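PDB 6CIB: YcaO, which binds ADP and magnesium and, as a YcaO-family enzyme, probably uses ATP to activate a peptide backbone amide for thioamidation. Local coordinates for residues 126-129 and 130-133; 354-357 and 358-361. All blocks are in the same frame, centred on the assembly; numbering follows the deposited sequence.

Interaction 1: residues 126-129 and 130-133; sequences YVPA and NEVF
Strand 124-128 runs into a tight turn in which two i to i+3 bonds, Glu-131 N to Pro-128 O (2.9 Å) and Val-132 N to Ala-129 O, make a 3-10 turn, and Phe-133 N to Ala-129 O adds an i to i+4 bond. The two donors reach Ala-129 O differently: Phe-133 N is almost in line with the carbonyl (2.8 Å, C=O...N angle 171°), whereas Val-132 N stands well above its plane. Next to the turn, Val-127 CG1 lies 3.6 Å from Glu-131 CB, and Val-127 CG1 is also 3.6 Å from Val-132 CG2. In Val-127 it is CG1 that stands opposite the backbone N (chi1 169°), which sends this one methyl to both partners. Phe-133 brings the CD2 side of its ring to Ala-129 CB at 3.8 Å, while Val-132 CG1 covers one face of the Phe-133 ring, 4.1 Å above its centre. The buried carboxylate of Glu-131 is satisfied by two salt bridges, OE1 with Arg-350 and OE2 with Arg-363. Asn-130 ND2 bonds Leu-141 O. The turn follows strand 124-128, one of the two outermost strands of a five-stranded antiparallel sheet, with Phe-133 against Val-114 of strand 113-118, and Val-127 and Val-132 against Ile-333 and Val-335 of strand 332-336.

Interaction 2: residues 354-357 and 358-361; sequences ASEY and VIDE
Tyr-357 reaches over the turn to Glu-361, and its ring can be followed outward from the backbone. Tyr-357 CB lies 3.2 Å from Val-358 N, a spacing set by the chain itself. Because CG is trans to the main-chain nitrogen (chi1 -177°), the ring extends along the segment that follows. CD1 then meets the backbone of Glu-361, with Tyr-357 CD1 3.6 Å from Glu-361 O. One atom further, Tyr-357 CE1 lies 3.6 Å from Glu-361 CG, the nearest side-chain approach between the two residues. Tyr-357 CZ is 3.9 Å from Glu-361 CG, and OH at the tip also passes alongside that methylene. The Glu-361 chain is extended beyond CG, and its carboxylate plane is only 18° from that of the ring. The pair is spanned by a single helix-like turn: Glu-356 O accepts from Ile-359 N above its carbonyl plane (2.9 Å) and from Asp-360 N in the plane (3.0 Å, N-H...O angle 168°). These i to i+3 and i to i+4 bonds show one helical coil, and the extended backbone of Asp-360 ends it. Ser-355 OG receives a weak bond from Tyr-357 N, and Tyr-357 CA makes a CA-H...O contact with Asp-360 O. The buried Glu-356 carboxylate has its main partners outside the turn, OE2 meeting both Arg-350 NH1 in a salt bridge and Asn-146 ND2. Helix 154-177 covers the turn: Ser-172 OG bonds Val-358 N, and Tyr-176 packs edge-to-face with the Tyr-357 ring.

In the fold
Interaction 1 comes first along the chain, at the end of strand 124-128, and interaction 2 follows strand 346-351 more than 200 residues later. Both strands belong to the same antiparallel sheet, in the order 124-128, 113-118, 332-336, 346-351, 148-150. The centres are 16 Å apart and the nearest atoms about 5 Å, without touching. Arg-350 and Arg-363 are each shared by glutamates of the two turns, the Arg-363 to Glu-356 pair being long and weak. Magnesium lies about 13 Å from the side chain of Val-132 and about 11 Å from that of Ile-359, so neither turn touches the metal; both follow strands of the sheet whose other outermost strand, 148-150, contributes Leu-148 to the magnesium site.

Interaction 1: residues 126-129 and 130-133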
loop_
_atom_site.group_PDB
_atom_site.type_symbol
_atom_site.label_atom_id
_atom_site.label_comp_id
_atom_site.label_asym_id
_atom_site.label_seq_id
_atom_site.Cartn_x
_atom_site.Cartn_y
_atom_site.Cartn_z
ATOM N N TYR A 126 15.791 -16.032 5.820
ATOM C CA TYR A 126 16.240 -14.822 6.513
ATOM C C TYR A 126 16.263 -13.610 5.598
ATOM O O TYR A 126 16.708 -13.678 4.450
ATOM C CB TYR A 126 17.596 -15.033 7.200
ATOM C CG TYR A 126 17.492 -15.921 8.419
ATOM C CD1 TYR A 126 17.189 -15.382 9.674
ATOM C CD2 TYR A 126 17.666 -17.310 8.315
ATOM C CE1 TYR A 126 17.079 -16.198 10.795
ATOM C CE2 TYR A 126 17.550 -18.136 9.428
ATOM C CZ TYR A 126 17.261 -17.573 10.665
ATOM O OH TYR A 126 17.151 -18.379 11.772
ATOM N N VAL A 127 15.758 -12.502 6.128
ATOM C CA VAL A 127 15.612 -11.256 5.384
ATOM C C VAL A 127 16.421 -10.201 6.139
ATOM O O VAL A 127 16.394 -10.194 7.376
ATOM C CB VAL A 127 14.107 -10.892 5.243
ATOM C CG1 VAL A 127 13.891 -9.480 4.719
ATOM C CG2 VAL A 127 13.420 -11.873 4.304
ATOM N N PRO A 128 17.153 -9.324 5.414
ATOM C CA PRO A 128 17.914 -8.269 6.102
ATOM C C PRO A 128 16.991 -7.377 6.914
ATOM O O PRO A 128 15.845 -7.146 6.503
ATOM C CB PRO A 128 18.537 -7.464 4.951
ATOM C CG PRO A 128 18.553 -8.406 3.785
ATOM C CD PRO A 128 17.308 -9.228 3.946
ATOM N N ALA A 129 17.482 -6.902 8.057
ATOM C CA ALA A 129 16.724 -5.985 8.917
ATOM C C ALA A 129 16.257 -4.732 8.170
ATOM O O ALA A 129 15.151 -4.252 8.423
ATOM C CB ALA A 129 17.521 -5.616 10.161
ATOM N N ASN A 130 17.076 -4.245 7.231
ATOM C CA ASN A 130 16.758 -3.056 6.406
ATOM C C ASN A 130 15.586 -3.303 5.450
ATOM O O ASN A 130 14.989 -2.355 4.929
ATOM C CB ASN A 130 17.995 -2.593 5.611
ATOM C CG ASN A 130 17.857 -1.173 5.051
ATOM O OD1 ASN A 130 17.726 -0.199 5.795
ATOM N ND2 ASN A 130 17.907 -1.053 3.729
ATOM N N GLU A 131 15.276 -4.578 5.219
ATOM C CA GLU A 131 14.144 -4.977 4.396
ATOM C C GLU A 131 12.917 -5.336 5.236
ATOM O O GLU A 131 11.902 -5.785 4.700
ATOM C CB GLU A 131 14.532 -6.152 3.487
ATOM C CG GLU A 131 15.514 -5.813 2.378
ATOM C CD GLU A 131 15.030 -4.696 1.472
ATOM O OE1 GLU A 131 13.838 -4.691 1.087
ATOM O OE2 GLU A 131 15.849 -3.821 1.140
ATOM N N VAL A 132 13.009 -5.131 6.548
ATOM C CA VAL A 132 11.908 -5.442 7.445
ATOM C C VAL A 132 11.478 -4.181 8.202
ATOM O O VAL A 132 10.298 -3.799 8.185
ATOM C CB VAL A 132 12.282 -6.584 8.428
ATOM C CG1 VAL A 132 11.169 -6.827 9.436
ATOM C CG2 VAL A 132 12.574 -7.874 7.678
ATOM N N PHE A 133 12.450 -3.539 8.852
ATOM C CA PHE A 133 12.184 -2.448 9.773
ATOM C C PHE A 133 12.162 -1.087 9.100
ATOM O O PHE A 133 12.622 -0.934 7.962
ATOM C CB PHE A 133 13.208 -2.453 10.925
ATOM C CG PHE A 133 13.184 -3.705 11.771
ATOM C CD1 PHE A 133 12.027 -4.092 12.460
ATOM C CD2 PHE A 133 14.332 -4.489 11.897
ATOM C CE1 PHE A 133 12.011 -5.241 13.244
ATOM C CE2 PHE A 133 14.327 -5.630 12.686
ATOM C CZ PHE A 133 13.165 -6.007 13.360
#

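Interaction 2: residues 354-357 and 358-361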
loop_
_atom_site.group_PDB
_atom_site.type_symbol
_atom_site.label_atom_id
_atom_site.label_comp_id
_atom_site.label_asym_id
_atom_site.label_seq_id
_atom_site.Cartn_x
_atom_site.Cartn_y
_atom_site.Cartn_z
ATOM N N ALA A 354 9.856 -8.074 -7.213
ATOM C CA ALA A 354 8.851 -7.042 -7.545
ATOM C C ALA A 354 9.534 -5.689 -7.580
ATOM O O ALA A 354 10.443 -5.432 -6.793
ATOM C CB ALA A 354 7.707 -7.032 -6.544
ATOM N N SER A 355 9.114 -4.832 -8.505
ATOM C CA SER A 355 9.747 -3.523 -8.640
ATOM C C SER A 355 9.273 -2.555 -7.563
ATOM O O SER A 355 8.082 -2.484 -7.256
ATOM C CB SER A 355 9.479 -2.918 -10.010
ATOM O OG SER A 355 10.272 -1.749 -10.177
ATOM N N GLU A 356 10.231 -1.824 -6.998
ATOM C CA GLU A 356 9.957 -0.751 -6.054
ATOM C C GLU A 356 10.626 0.550 -6.528
ATOM O O GLU A 356 10.994 1.412 -5.724
ATOM C CB GLU A 356 10.367 -1.159 -4.632
ATOM C CG GLU A 356 9.542 -2.317 -4.067
ATOM C CD GLU A 356 10.001 -2.802 -2.706
ATOM O OE1 GLU A 356 11.217 -2.763 -2.408
ATOM O OE2 GLU A 356 9.135 -3.259 -1.928
ATOM N N TYR A 357 10.726 0.680 -7.855
ATOM C CA TYR A 357 11.308 1.838 -8.546
ATOM C C TYR A 357 10.750 3.191 -8.087
ATOM O O TYR A 357 11.510 4.161 -7.952
ATOM C CB TYR A 357 11.157 1.674 -10.068
ATOM C CG TYR A 357 11.790 2.774 -10.897
ATOM C CD1 TYR A 357 13.182 2.825 -11.086
ATOM C CD2 TYR A 357 10.999 3.756 -11.513
ATOM C CE1 TYR A 357 13.766 3.831 -11.852
ATOM C CE2 TYR A 357 11.574 4.766 -12.276
ATOM C CZ TYR A 357 12.956 4.793 -12.444
ATOM O OH TYR A 357 13.538 5.787 -13.196
ATOM N N VAL A 358 9.437 3.243 -7.843
ATOM C CA VAL A 358 8.758 4.460 -7.346
ATOM C C VAL A 358 9.199 4.889 -5.936
ATOM O O VAL A 358 9.031 6.052 -5.558
ATOM C CB VAL A 358 7.203 4.363 -7.415
ATOM C CG1 VAL A 358 6.724 4.339 -8.853
ATOM C CG2 VAL A 358 6.666 3.158 -6.650
ATOM N N ILE A 359 9.743 3.946 -5.168
ATOM C CA ILE A 359 10.295 4.227 -3.840
ATOM C C ILE A 359 11.786 4.587 -3.928
ATOM O O ILE A 359 12.224 5.567 -3.334
ATOM C CB ILE A 359 10.030 3.063 -2.847
ATOM C CG1 ILE A 359 8.520 2.893 -2.631
ATOM C CG2 ILE A 359 10.723 3.304 -1.504
ATOM C CD1 ILE A 359 8.105 1.495 -2.241
ATOM N N ASP A 360 12.549 3.794 -4.675
ATOM C CA ASP A 360 13.983 4.010 -4.864
ATOM C C ASP A 360 14.377 3.531 -6.258
ATOM O O ASP A 360 14.049 2.398 -6.646
ATOM C CB ASP A 360 14.786 3.243 -3.804
ATOM C CG ASP A 360 16.240 3.707 -3.701
ATOM O OD1 ASP A 360 16.952 3.795 -4.730
ATOM O OD2 ASP A 360 16.678 3.968 -2.561
ATOM N N GLU A 361 15.099 4.380 -6.993
ATOM C CA GLU A 361 15.532 4.067 -8.364
ATOM C C GLU A 361 16.394 2.812 -8.457
ATOM O O GLU A 361 16.387 2.134 -9.485
ATOM C CB GLU A 361 16.241 5.261 -9.009
ATOM C CG GLU A 361 15.269 6.262 -9.620
ATOM C CD GLU A 361 15.925 7.534 -10.135
ATOM O OE1 GLU A 361 17.159 7.558 -10.352
ATOM O OE2 GLU A 361 15.186 8.525 -10.325
#